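RV1873 (Mycobacterium tuberculosis, PDB 2JEK) is of unknown function, a conserved hypothetical protein of the DUF1810 family that folds as an all-helical right-handed superhelix. Local coordinates at residues A[31-36]-A[95-100]; A[42-47]-A[102-107]; A[84-89]-A[127-132]. All blocks are in the same frame, centred on the assembly; numbering follows the deposited sequence.

Contact 1: residues A[31-36]-A[95-100]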
ATOM      1  N   GLY A  31       5.974   2.129  14.911  1.00 15.08           N
ATOM      2  CA  GLY A  31       7.071   2.236  13.957  1.00 14.57           C
ATOM      3  C   GLY A  31       7.764   0.950  13.513  1.00 14.24           C
ATOM      4  O   GLY A  31       8.903   0.983  13.034  1.00 14.31           O
ATOM      5  N   ARG A  32       7.094  -0.192  13.652  1.00 14.32           N
ATOM      6  CA  ARG A  32       7.673  -1.435  13.144  1.00 14.42           C
ATOM      7  C   ARG A  32       6.622  -2.491  12.842  1.00 13.29           C
ATOM      8  O   ARG A  32       5.873  -2.907  13.734  1.00 13.89           O
ATOM      9  CB  ARG A  32       8.719  -1.988  14.111  1.00 16.54           C
ATOM     10  CG  ARG A  32       9.401  -3.251  13.636  1.00 20.26           C
ATOM     11  CD  ARG A  32      10.679  -3.421  14.401  1.00 26.96           C
ATOM     12  NE  ARG A  32      10.712  -4.676  15.139  1.00 33.91           N
ATOM     13  CZ  ARG A  32      11.136  -4.784  16.394  1.00 37.04           C
ATOM     14  NH1 ARG A  32      11.543  -3.705  17.058  1.00 37.58           N
ATOM     15  NH2 ARG A  32      11.138  -5.967  16.992  1.00 37.38           N
ATOM     16  N   LYS A  33       6.600  -2.917  11.585  1.00 12.49           N
ATOM     17  CA  LYS A  33       5.734  -3.999  11.141  1.00 11.91           C
ATOM     18  C   LYS A  33       6.206  -5.345  11.693  1.00 12.60           C
ATOM     19  O   LYS A  33       7.400  -5.690  11.619  1.00 13.35           O
ATOM     20  CB  LYS A  33       5.667  -4.054   9.611  1.00 11.72           C
ATOM     21  CG  LYS A  33       5.012  -5.333   9.063  1.00 12.33           C
ATOM     22  CD  LYS A  33       4.780  -5.251   7.555  1.00 12.10           C
ATOM     23  CE  LYS A  33       3.996  -6.447   7.038  1.00 12.73           C
ATOM     24  NZ  LYS A  33       4.831  -7.684   6.955  1.00 14.84           N
ATOM     25  N   ARG A  34       5.254  -6.102  12.232  1.00 12.08           N
ATOM     26  CA  ARG A  34       5.530  -7.432  12.788  1.00 12.43           C
ATOM     27  C   ARG A  34       4.675  -8.539  12.166  1.00 12.66           C
ATOM     28  O   ARG A  34       5.120  -9.679  12.053  1.00 14.58           O
ATOM     29  CB  ARG A  34       5.308  -7.429  14.301  1.00 12.10           C
ATOM     30  CG  ARG A  34       6.096  -6.386  15.071  1.00 12.47           C
ATOM     31  CD  ARG A  34       5.778  -6.470  16.553  1.00 17.63           C
ATOM     32  NE  ARG A  34       6.382  -5.380  17.317  1.00 19.67           N
ATOM     33  CZ  ARG A  34       7.433  -5.504  18.124  1.00 22.40           C
ATOM     34  NH1 ARG A  34       8.027  -6.680  18.295  1.00 22.79           N
ATOM     35  NH2 ARG A  34       7.887  -4.440  18.774  1.00 23.18           N
ATOM     36  N   GLY A  35       3.441  -8.210  11.792  1.00 12.28           N
ATOM     37  CA  GLY A  35       2.475  -9.209  11.345  1.00 13.08           C
ATOM     38  C   GLY A  35       2.522  -9.526   9.859  1.00 13.75           C
ATOM     39  O   GLY A  35       3.251  -8.881   9.093  1.00 14.98           O
ATOM     40  N   HIS A  36       1.720 -10.515   9.462  1.00 14.02           N
ATOM     41  CA  HIS A  36       1.679 -11.020   8.097  1.00 15.24           C
ATOM     42  C   HIS A  36       0.493 -10.426   7.368  1.00 14.80           C
ATOM     43  O   HIS A  36      -0.566 -11.062   7.255  1.00 16.05           O
ATOM     44  CB  HIS A  36       1.548 -12.546   8.104  1.00 17.30           C
ATOM     45  CG  HIS A  36       2.618 -13.242   8.881  1.00 20.15           C
ATOM     46  ND1 HIS A  36       3.961 -13.016   8.669  1.00 27.42           N
ATOM     47  CD2 HIS A  36       2.541 -14.166   9.867  1.00 26.25           C
ATOM     48  CE1 HIS A  36       4.666 -13.771   9.494  1.00 25.24           C
ATOM     49  NE2 HIS A  36       3.829 -14.480  10.228  1.00 27.57           N
ATOM     50  N   GLU A  95      13.966  -0.244   8.376  1.00 14.29           N
ATOM     51  CA  GLU A  95      13.834  -0.478   9.808  1.00 15.46           C
ATOM     52  C   GLU A  95      12.372  -0.631  10.229  1.00 15.14           C
ATOM     53  O   GLU A  95      12.076  -1.282  11.230  1.00 16.87           O
ATOM     54  CB  GLU A  95      14.525   0.639  10.597  1.00 15.25           C
ATOM     55  CG  GLU A  95      16.050   0.565  10.480  1.00 16.02           C
ATOM     56  CD  GLU A  95      16.777   1.723  11.136  1.00 18.09           C
ATOM     57  OE1 GLU A  95      16.475   2.892  10.828  1.00 18.36           O
ATOM     58  OE2 GLU A  95      17.699   1.452  11.929  1.00 22.75           O
ATOM     59  N   ILE A  96      11.460  -0.041   9.454  1.00 12.70           N
ATOM     60  CA  ILE A  96      10.030  -0.131   9.749  1.00 11.89           C
ATOM     61  C   ILE A  96       9.431  -1.357   9.051  1.00 11.23           C
ATOM     62  O   ILE A  96       8.655  -2.113   9.658  1.00 12.42           O
ATOM     63  CB  ILE A  96       9.270   1.154   9.294  1.00 10.77           C
ATOM     64  CG1 ILE A  96       9.886   2.407   9.939  1.00 11.42           C
ATOM     65  CG2 ILE A  96       7.774   1.041   9.641  1.00 11.19           C
ATOM     66  CD1 ILE A  96       9.429   3.723   9.309  1.00 12.68           C
ATOM     67  N   PHE A  97       9.803  -1.527   7.781  1.00 10.34           N
ATOM     68  CA  PHE A  97       9.341  -2.629   6.933  1.00 11.28           C
ATOM     69  C   PHE A  97      10.560  -3.410   6.462  1.00 13.42           C
ATOM     70  O   PHE A  97      11.272  -2.962   5.564  1.00 15.18           O
ATOM     71  CB  PHE A  97       8.612  -2.097   5.691  1.00 10.56           C
ATOM     72  CG  PHE A  97       7.328  -1.400   5.989  1.00  8.07           C
ATOM     73  CD1 PHE A  97       6.123  -2.095   6.015  1.00  9.32           C
ATOM     74  CD2 PHE A  97       7.326  -0.039   6.234  1.00  8.80           C
ATOM     75  CE1 PHE A  97       4.937  -1.436   6.299  1.00 10.45           C
ATOM     76  CE2 PHE A  97       6.151   0.620   6.503  1.00  8.94           C
ATOM     77  CZ  PHE A  97       4.958  -0.070   6.539  1.00  8.52           C
ATOM     78  N   GLY A  98      10.794  -4.578   7.048  1.00 15.24           N
ATOM     79  CA  GLY A  98      11.940  -5.383   6.619  1.00 16.10           C
ATOM     80  C   GLY A  98      11.771  -5.807   5.167  1.00 16.13           C
ATOM     81  O   GLY A  98      10.641  -6.057   4.734  1.00 15.74           O
ATOM     82  N   PRO A  99      12.873  -5.878   4.387  1.00 15.73           N
ATOM     83  CA  PRO A  99      12.726  -6.431   3.036  1.00 15.81           C
ATOM     84  C   PRO A  99      12.021  -7.791   3.095  1.00 15.92           C
ATOM     85  O   PRO A  99      12.237  -8.546   4.053  1.00 16.08           O
ATOM     86  CB  PRO A  99      14.175  -6.589   2.560  1.00 17.23           C
ATOM     87  CG  PRO A  99      14.910  -5.536   3.310  1.00 18.11           C
ATOM     88  CD  PRO A  99      14.266  -5.477   4.666  1.00 16.38           C
ATOM     89  N   PRO A 100      11.170  -8.110   2.100  1.00 15.03           N
ATOM     90  CA  PRO A 100      10.912  -7.361   0.873  1.00 14.42           C
ATOM     91  C   PRO A 100       9.758  -6.366   0.996  1.00 12.93           C
ATOM     92  O   PRO A 100       9.303  -5.824  -0.017  1.00 11.39           O
ATOM     93  CB  PRO A 100      10.542  -8.477  -0.107  1.00 15.51           C
ATOM     94  CG  PRO A 100       9.761  -9.435   0.748  1.00 17.85           C
ATOM     95  CD  PRO A 100      10.368  -9.351   2.142  1.00 16.79           C
TER
HETATM   96  O   HOH W   1       9.899  -4.808  10.502  1.00 32.15           O
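Lys33 CD approaches the Phe97 ring obliquely, 3.8 Å from Phe97 CD1, and the aliphatic chain crosses the aromatic side chain at about a right angle. Met38 of helix 38-41 packs on Phe97 as well. Arg34 NH2 stands over one face of the Arg32 guanidinium, displaced toward its rim. Within the right-handed superhelix, Gly31 ends helix 21-29 in a Schellman motif, and the other segment runs out of helix 93-96. The positive phi of Gly31 (82°) suits glycine. Gly31 O lies 3.5 Å from Ile96 CG1. Lys33 CG is anti to the backbone N (chi1 168°), and the chain runs extended past the ring before bending at chi4. Its ammonium donates to the carbonyl of Gly35, makes a salt bridge with Asp101 and forms a cation-pi contact with Trp37. A single direct hydrogen bond joins the backbones: Lys33 N donates to Ile96 O at 2.9 Å, with an N-H...O angle of 163° and the donor in the carbonyl plane. A water lies within hydrogen-bonding distance of both Lys33 O (2.9 Å) and Ile96 O (3.1 Å).

Contact 2: residues A[42-47]-A[102-107]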
ATOM      1  N   PHE A  42      -1.199  -2.598   2.237  1.00  5.70           N
ATOM      2  CA  PHE A  42      -0.585  -1.692   1.278  1.00  5.55           C
ATOM      3  C   PHE A  42      -0.594  -2.402  -0.069  1.00  6.23           C
ATOM      4  O   PHE A  42       0.424  -2.949  -0.506  1.00  6.32           O
ATOM      5  CB  PHE A  42       0.852  -1.350   1.706  1.00  5.95           C
ATOM      6  CG  PHE A  42       0.930  -0.401   2.867  1.00  5.97           C
ATOM      7  CD1 PHE A  42       0.567   0.938   2.719  1.00  6.47           C
ATOM      8  CD2 PHE A  42       1.384  -0.840   4.102  1.00  6.37           C
ATOM      9  CE1 PHE A  42       0.662   1.825   3.785  1.00  7.96           C
ATOM     10  CE2 PHE A  42       1.487   0.057   5.177  1.00  7.26           C
ATOM     11  CZ  PHE A  42       1.125   1.379   5.020  1.00  9.04           C
ATOM     12  N   PRO A  43      -1.760  -2.412  -0.732  1.00  6.48           N
ATOM     13  CA  PRO A  43      -1.861  -3.231  -1.931  1.00  6.63           C
ATOM     14  C   PRO A  43      -1.013  -2.729  -3.085  1.00  7.27           C
ATOM     15  O   PRO A  43      -0.767  -1.524  -3.220  1.00  6.53           O
ATOM     16  CB  PRO A  43      -3.353  -3.145  -2.288  1.00  7.73           C
ATOM     17  CG  PRO A  43      -4.024  -2.736  -0.985  1.00  7.90           C
ATOM     18  CD  PRO A  43      -3.043  -1.766  -0.408  1.00  6.49           C
ATOM     19  N   GLN A  44      -0.574  -3.668  -3.918  1.00  7.40           N
ATOM     20  CA  GLN A  44       0.226  -3.353  -5.093  1.00  7.82           C
ATOM     21  C   GLN A  44      -0.401  -4.013  -6.322  1.00  8.00           C
ATOM     22  O   GLN A  44      -1.269  -4.881  -6.202  1.00  7.93           O
ATOM     23  CB  GLN A  44       1.664  -3.844  -4.908  1.00  8.76           C
ATOM     24  CG  GLN A  44       1.795  -5.369  -4.866  1.00  9.39           C
ATOM     25  CD  GLN A  44       3.210  -5.837  -4.668  1.00 10.77           C
ATOM     26  OE1 GLN A  44       3.587  -6.918  -5.114  1.00 16.42           O
ATOM     27  NE2 GLN A  44       4.005  -5.030  -3.990  1.00 13.01           N
ATOM     28  N   LEU A  45       0.059  -3.616  -7.508  1.00  8.30           N
ATOM     29  CA  LEU A  45      -0.485  -4.180  -8.735  1.00  9.88           C
ATOM     30  C   LEU A  45      -0.274  -5.674  -8.825  1.00 10.16           C
ATOM     31  O   LEU A  45       0.791  -6.196  -8.489  1.00  9.68           O
ATOM     32  CB  LEU A  45       0.125  -3.540  -9.981  1.00 10.31           C
ATOM     33  CG  LEU A  45      -0.421  -2.175 -10.390  1.00 10.99           C
ATOM     34  CD1 LEU A  45       0.328  -1.683 -11.631  1.00 12.57           C
ATOM     35  CD2 LEU A  45      -1.911  -2.216 -10.661  1.00 10.55           C
ATOM     36  N   ARG A  46      -1.304  -6.363  -9.299  1.00 10.70           N
ATOM     37  CA  ARG A  46      -1.213  -7.773  -9.596  1.00 12.02           C
ATOM     38  C   ARG A  46      -0.165  -7.937 -10.696  1.00 13.70           C
ATOM     39  O   ARG A  46      -0.058  -7.092 -11.585  1.00 14.92           O
ATOM     40  CB  ARG A  46      -2.576  -8.278 -10.067  1.00 12.40           C
ATOM     41  CG  ARG A  46      -2.604  -9.749 -10.444  1.00 13.41           C
ATOM     42  CD  ARG A  46      -4.036 -10.220 -10.627  1.00 15.15           C
ATOM     43  NE  ARG A  46      -4.762 -10.295  -9.357  1.00 13.94           N
ATOM     44  CZ  ARG A  46      -6.050  -9.996  -9.207  1.00 14.57           C
ATOM     45  NH1 ARG A  46      -6.766  -9.570 -10.247  1.00 17.09           N
ATOM     46  NH2 ARG A  46      -6.624 -10.110  -8.015  1.00 15.20           N
ATOM     47  N   GLY A  47       0.631  -8.995 -10.608  1.00 15.23           N
ATOM     48  CA  GLY A  47       1.665  -9.222 -11.609  1.00 17.24           C
ATOM     49  C   GLY A  47       3.037  -8.870 -11.078  1.00 18.24           C
ATOM     50  O   GLY A  47       4.051  -9.301 -11.628  1.00 20.49           O
ATOM     51  N   ASP A 102       9.708  -3.404   2.117  1.00  8.56           N
ATOM     52  CA  ASP A 102      10.082  -2.047   1.708  1.00  9.59           C
ATOM     53  C   ASP A 102       9.754  -1.817   0.230  1.00  9.87           C
ATOM     54  O   ASP A 102       9.242  -0.742  -0.160  1.00  9.64           O
ATOM     55  CB  ASP A 102      11.556  -1.744   2.038  1.00 10.75           C
ATOM     56  CG  ASP A 102      12.532  -2.673   1.329  1.00 15.20           C
ATOM     57  OD1 ASP A 102      12.225  -3.863   1.132  1.00 15.87           O
ATOM     58  OD2 ASP A 102      13.634  -2.200   0.963  1.00 23.54           O
ATOM     59  N   LEU A 103      10.001  -2.831  -0.596  1.00  9.61           N
ATOM     60  CA  LEU A 103       9.694  -2.726  -2.015  1.00 10.07           C
ATOM     61  C   LEU A 103       8.189  -2.777  -2.242  1.00  9.22           C
ATOM     62  O   LEU A 103       7.654  -2.051  -3.090  1.00  9.14           O
ATOM     63  CB  LEU A 103      10.389  -3.834  -2.806  1.00 12.29           C
ATOM     64  CG  LEU A 103      11.913  -3.923  -2.657  1.00 17.87           C
ATOM     65  CD1 LEU A 103      12.493  -5.013  -3.558  1.00 24.74           C
ATOM     66  CD2 LEU A 103      12.581  -2.577  -2.934  1.00 23.15           C
ATOM     67  N   LYS A 104       7.503  -3.631  -1.483  1.00  8.01           N
ATOM     68  CA  LYS A 104       6.050  -3.693  -1.560  1.00  8.18           C
ATOM     69  C   LYS A 104       5.422  -2.329  -1.263  1.00  7.77           C
ATOM     70  O   LYS A 104       4.499  -1.897  -1.964  1.00  7.53           O
ATOM     71  CB  LYS A 104       5.505  -4.757  -0.607  1.00  9.05           C
ATOM     72  CG  LYS A 104       5.738  -6.186  -1.082  1.00 10.67           C
ATOM     73  CD  LYS A 104       4.976  -7.186  -0.209  1.00 14.74           C
ATOM     74  CE  LYS A 104       5.170  -8.626  -0.673  1.00 16.59           C
ATOM     75  NZ  LYS A 104       4.578  -8.857  -2.014  1.00 18.26           N
ATOM     76  N   LEU A 105       5.937  -1.638  -0.249  1.00  7.09           N
ATOM     77  CA  LEU A 105       5.405  -0.335   0.110  1.00  7.95           C
ATOM     78  C   LEU A 105       5.658   0.662  -1.002  1.00  7.99           C
ATOM     79  O   LEU A 105       4.766   1.427  -1.382  1.00  7.56           O
ATOM     80  CB  LEU A 105       6.027   0.160   1.402  1.00  7.49           C
ATOM     81  CG  LEU A 105       5.510   1.514   1.898  1.00  7.50           C
ATOM     82  CD1 LEU A 105       4.013   1.508   2.140  1.00  9.26           C
ATOM     83  CD2 LEU A 105       6.228   1.903   3.167  1.00  8.67           C
ATOM     84  N   CYS A 106       6.868   0.659  -1.542  1.00  7.81           N
ATOM     85  CA  CYS A 106       7.153   1.536  -2.670  1.00  7.43           C
ATOM     86  C   CYS A 106       6.164   1.300  -3.817  1.00  7.32           C
ATOM     87  O   CYS A 106       5.627   2.248  -4.399  1.00  7.02           O
ATOM     88  CB  CYS A 106       8.592   1.336  -3.134  1.00  7.48           C
ATOM     89  SG  CYS A 106       9.059   2.474  -4.428  1.00 10.13           S
ATOM     90  N   SER A 107       5.926   0.036  -4.159  1.00  7.98           N
ATOM     91  CA  SER A 107       4.993  -0.303  -5.224  1.00  7.88           C
ATOM     92  C   SER A 107       3.580   0.177  -4.919  1.00  7.09           C
ATOM     93  O   SER A 107       2.881   0.676  -5.804  1.00  7.21           O
ATOM     94  CB  SER A 107       4.973  -1.811  -5.463  1.00  8.30           C
ATOM     95  OG  SER A 107       6.278  -2.264  -5.821  1.00  9.95           O
TER
HETATM   96  O   HOH W   2       6.788  -5.055  -5.038  1.00 21.10           O
HETATM   97  O   HOH W   3       6.018  -8.344  -4.359  1.00 26.48           O
HETATM   98  O   HOH W   4       1.963  -1.405  -7.545  1.00  8.68           O
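Phe42 and Leu105 lie side by side and point the same way, with Leu105 CD1 over one face of the Phe42 ring. The methyl is 3.6 Å from the ring centroid and 15° off the normal, which defines a CH-pi contact; its shortest approach, Leu105 CD1 to Phe42 CD1, is 3.5 Å. Leu105 CG is anti to its backbone N, and chi2 of 59° then places CD1 over the ring.

Gln44 is built differently. Its CG sits between the backbone N and the carbonyl carbon (chi1 67°), and the chain is extended beyond it, carrying the amide to the flank of the helix. Gln44 NE2 comes within 3.4 Å of Lys104 CA and also approaches Lys104 CG and Ser107 CB, without a direct hydrogen bond across the segments. Within the all-helical fold the contact packs the loop after helix 38-41 against helix 101-115, its centre about 6 Å from the centre of the chain, where Leu78, Cys81 and Val85 of helix 74-87 also pack on Phe42.

Water takes over the polar pairing. One molecule accepts from Gln44 NE2 (3.0 Å) and pairs with Ser107 OG; a second donates to Gln44 OE1 and accepts from Lys104 NZ at 2.8 Å, an ammonium that also binds a glycerol. A third accepts from Leu45 N and donates to Ser107 O, 2.9 Å from each.

Contact 3: residues A[84-89]-A[127-132]. With SO4 (sulfate ion), chain B.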
ATOM      1  N   LEU A  84       0.556   7.126   9.323  1.00 10.25           N
ATOM      2  CA  LEU A  84       1.308   6.557  10.452  1.00  9.67           C
ATOM      3  C   LEU A  84       2.775   6.330  10.104  1.00 10.40           C
ATOM      4  O   LEU A  84       3.667   6.627  10.906  1.00 11.09           O
ATOM      5  CB  LEU A  84       0.663   5.255  10.947  1.00 10.22           C
ATOM      6  CG  LEU A  84      -0.691   5.424  11.636  1.00 12.13           C
ATOM      7  CD1 LEU A  84      -1.338   4.064  11.872  1.00 13.40           C
ATOM      8  CD2 LEU A  84      -0.523   6.204  12.943  1.00 13.32           C
ATOM      9  N   VAL A  85       3.027   5.817   8.899  1.00  9.45           N
ATOM     10  CA  VAL A  85       4.400   5.606   8.451  1.00  8.85           C
ATOM     11  C   VAL A  85       5.113   6.952   8.306  1.00  9.07           C
ATOM     12  O   VAL A  85       6.257   7.103   8.739  1.00  9.66           O
ATOM     13  CB  VAL A  85       4.462   4.796   7.127  1.00  8.18           C
ATOM     14  CG1 VAL A  85       5.909   4.676   6.632  1.00  8.96           C
ATOM     15  CG2 VAL A  85       3.874   3.393   7.322  1.00  9.14           C
ATOM     16  N   ASN A  86       4.428   7.932   7.716  1.00  9.57           N
ATOM     17  CA  ASN A  86       5.022   9.266   7.526  1.00 10.28           C
ATOM     18  C   ASN A  86       5.414   9.943   8.836  1.00 11.74           C
ATOM     19  O   ASN A  86       6.343  10.736   8.855  1.00 11.91           O
ATOM     20  CB  ASN A  86       4.106  10.172   6.717  1.00 10.76           C
ATOM     21  CG  ASN A  86       4.136   9.853   5.239  1.00  9.20           C
ATOM     22  OD1 ASN A  86       5.108   9.299   4.738  1.00 13.54           O
ATOM     23  ND2 ASN A  86       3.089  10.238   4.534  1.00 10.53           N
ATOM     24  N   GLN A  87       4.733   9.571   9.917  1.00 12.13           N
ATOM     25  CA  GLN A  87       4.909  10.141  11.260  1.00 15.39           C
ATOM     26  C   GLN A  87       6.122   9.590  12.021  1.00 15.07           C
ATOM     27  O   GLN A  87       6.613  10.231  12.961  1.00 15.28           O
ATOM     28  CB  GLN A  87       3.626   9.877  12.055  1.00 16.43           C
ATOM     29  CG  GLN A  87       3.484  10.611  13.361  1.00 22.42           C
ATOM     30  CD  GLN A  87       2.148  10.337  14.012  1.00 19.05           C
ATOM     31  OE1 GLN A  87       1.800   9.187  14.298  1.00 25.87           O
ATOM     32  NE2 GLN A  87       1.390  11.389  14.249  1.00 26.39           N
ATOM     33  N   VAL A  88       6.596   8.408  11.635  1.00 14.48           N
ATOM     34  CA  VAL A  88       7.740   7.777  12.300  1.00 13.81           C
ATOM     35  C   VAL A  88       9.003   8.626  12.106  1.00 14.43           C
ATOM     36  O   VAL A  88       9.268   9.113  11.007  1.00 13.82           O
ATOM     37  CB  VAL A  88       7.977   6.336  11.777  1.00 13.17           C
ATOM     38  CG1 VAL A  88       9.162   5.684  12.483  1.00 13.90           C
ATOM     39  CG2 VAL A  88       6.740   5.472  11.986  1.00 13.71           C
ATOM     40  N   GLN A  89       9.754   8.829  13.192  1.00 15.23           N
ATOM     41  CA  GLN A  89      10.969   9.640  13.144  1.00 16.78           C
ATOM     42  C   GLN A  89      12.212   8.818  13.415  1.00 17.51           C
ATOM     43  O   GLN A  89      12.200   7.925  14.265  1.00 18.16           O
ATOM     44  CB  GLN A  89      10.915  10.769  14.180  1.00 16.92           C
ATOM     45  CG  GLN A  89       9.778  11.730  13.989  1.00 17.38           C
ATOM     46  CD  GLN A  89       9.864  12.502  12.685  1.00 23.67           C
ATOM     47  OE1 GLN A  89      10.944  12.928  12.262  1.00 26.08           O
ATOM     48  NE2 GLN A  89       8.717  12.690  12.038  1.00 26.24           N
ATOM     49  N   ALA A 127       8.812  10.615  -0.996  1.00  7.91           N
ATOM     50  CA  ALA A 127       9.805  11.684  -0.848  1.00  9.16           C
ATOM     51  C   ALA A 127      10.655  11.466   0.401  1.00 10.02           C
ATOM     52  O   ALA A 127      11.877  11.639   0.373  1.00 10.32           O
ATOM     53  CB  ALA A 127       9.112  13.045  -0.798  1.00  9.39           C
ATOM     54  N   LYS A 128      10.014  11.082   1.499  1.00  9.90           N
ATOM     55  CA  LYS A 128      10.708  10.961   2.779  1.00 10.71           C
ATOM     56  C   LYS A 128      11.609   9.735   2.828  1.00 11.10           C
ATOM     57  O   LYS A 128      12.733   9.782   3.357  1.00 11.14           O
ATOM     58  CB  LYS A 128       9.701  10.906   3.938  1.00 10.23           C
ATOM     59  CG  LYS A 128      10.368  10.727   5.300  1.00 10.97           C
ATOM     60  CD  LYS A 128       9.402  10.980   6.431  1.00 12.51           C
ATOM     61  CE  LYS A 128      10.021  10.628   7.779  1.00 13.36           C
ATOM     62  NZ  LYS A 128       9.128  10.991   8.911  1.00 14.13           N
ATOM     63  N   TYR A 129      11.111   8.633   2.279  1.00 10.01           N
ATOM     64  CA  TYR A 129      11.732   7.331   2.507  1.00  9.50           C
ATOM     65  C   TYR A 129      12.411   6.689   1.302  1.00 10.09           C
ATOM     66  O   TYR A 129      13.209   5.756   1.483  1.00 11.46           O
ATOM     67  CB  TYR A 129      10.687   6.358   3.033  1.00  9.13           C
ATOM     68  CG  TYR A 129      10.239   6.642   4.427  1.00  9.13           C
ATOM     69  CD1 TYR A 129      11.077   6.368   5.514  1.00  9.09           C
ATOM     70  CD2 TYR A 129       8.957   7.134   4.677  1.00  7.96           C
ATOM     71  CE1 TYR A 129      10.663   6.604   6.805  1.00  9.21           C
ATOM     72  CE2 TYR A 129       8.525   7.376   5.976  1.00  8.66           C
ATOM     73  CZ  TYR A 129       9.385   7.110   7.041  1.00  8.57           C
ATOM     74  OH  TYR A 129       8.952   7.332   8.316  1.00 11.24           O
ATOM     75  N   TYR A 130      12.098   7.163   0.096  1.00  9.29           N
ATOM     76  CA  TYR A 130      12.601   6.543  -1.138  1.00  9.12           C
ATOM     77  C   TYR A 130      13.269   7.565  -2.055  1.00  9.51           C
ATOM     78  O   TYR A 130      13.351   7.357  -3.260  1.00 10.39           O
ATOM     79  CB  TYR A 130      11.480   5.824  -1.904  1.00  9.88           C
ATOM     80  CG  TYR A 130      10.877   4.661  -1.138  1.00  7.64           C
ATOM     81  CD1 TYR A 130      11.413   3.380  -1.248  1.00  9.72           C
ATOM     82  CD2 TYR A 130       9.802   4.858  -0.277  1.00  8.53           C
ATOM     83  CE1 TYR A 130      10.867   2.311  -0.520  1.00  9.29           C
ATOM     84  CE2 TYR A 130       9.254   3.815   0.456  1.00  8.04           C
ATOM     85  CZ  TYR A 130       9.782   2.539   0.325  1.00  8.11           C
ATOM     86  OH  TYR A 130       9.204   1.537   1.066  1.00  7.67           O
ATOM     87  N   GLY A 131      13.690   8.687  -1.475  1.00 10.47           N
ATOM     88  CA  GLY A 131      14.359   9.751  -2.248  1.00 12.00           C
ATOM     89  C   GLY A 131      13.523  10.322  -3.387  1.00 11.39           C
ATOM     90  O   GLY A 131      14.062  10.798  -4.385  1.00 11.45           O
ATOM     91  N   GLY A 132      12.195  10.268  -3.242  1.00 11.17           N
ATOM     92  CA  GLY A 132      11.283  10.742  -4.273  1.00 11.10           C
ATOM     93  C   GLY A 132      11.108   9.790  -5.439  1.00 12.57           C
ATOM     94  O   GLY A 132      10.436  10.127  -6.426  1.00 14.21           O
TER
HETATM   95  S   SO4 B1146       8.725  14.553   9.088  0.80 22.74           S
HETATM   96  O1  SO4 B1146       9.029  15.758   9.857  0.80 23.04           O
HETATM   97  O2  SO4 B1146       9.932  13.749   8.921  0.80 22.98           O
HETATM   98  O3  SO4 B1146       8.158  14.912   7.792  0.80 25.85           O
HETATM   99  O4  SO4 B1146       7.755  13.768   9.856  0.80 26.10           O
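Tyr129 and Lys128, neighbours at the end of helix 120-129, both reach the carbonyl-lined C-terminal end of helix 74-87. Packing is tight where Tyr129 meets the buried Val85. Tyr129 OH donates to Val85 O at 2.7 Å, from a position tilted 29° out of the carbonyl plane; Val88 N reaches the same oxygen from the opposite face, so two donors grip it. Beside this bond Val85 CG1 packs 3.8 Å from Tyr129 CE2, and the Asn86 amide, itself bonded to Asp121 O, lies nearly coplanar with the ring (9° between planes) with OD1 at the ring edge. Ile93 and Leu125 add apolar cover, on Tyr129 and Val85 respectively.

On the solvent side Lys128 and Gln89 are both exposed. Lys128 CG lies over the centre of one face of the Tyr129 ring. The chain is extended throughout, chi1 to chi4 all near 180°, to where Lys128 NZ donates hydrogen bonds to Asn86 O and Val88 O, both 2.8 Å. A sulfate, probably from the crystallisation liquor, sits here as well: Lys128 NZ donates to its O2 at 2.9 Å and weakly to O4, while Gln89 NE2 makes a short, bent bond of 2.6 Å to O4.

Carbonyls at a helix C-terminus carry the negative end of the helix dipole, which would favour a charged ammonium, and that same charge is consistent with an anion binding at this spot.

Overall arrangement
The three contacts form a triangle, their centres about 14 Å apart for contacts 1 and 2, about 14 Å for 1 and 3, and about 16 Å for 2 and 3. Contact 2 lies deepest, about 6 Å from the chain centre against about 13 Å for each of the others. Along the chain the segments come in the order 31-36, 42-47, 84-89, 95-100, 102-107, 127-132, and every pair of contacts alternates. Phe97 touches both other contacts, through Leu105 CD2 and Val85 CG2, and Tyr130 OH probably hydrogen-bonds Asp102 O. Helices 74-87, 93-96, 101-115 and 120-129 thus meet the loops after helices 21-29 and 38-41, consistent with one compact helical unit.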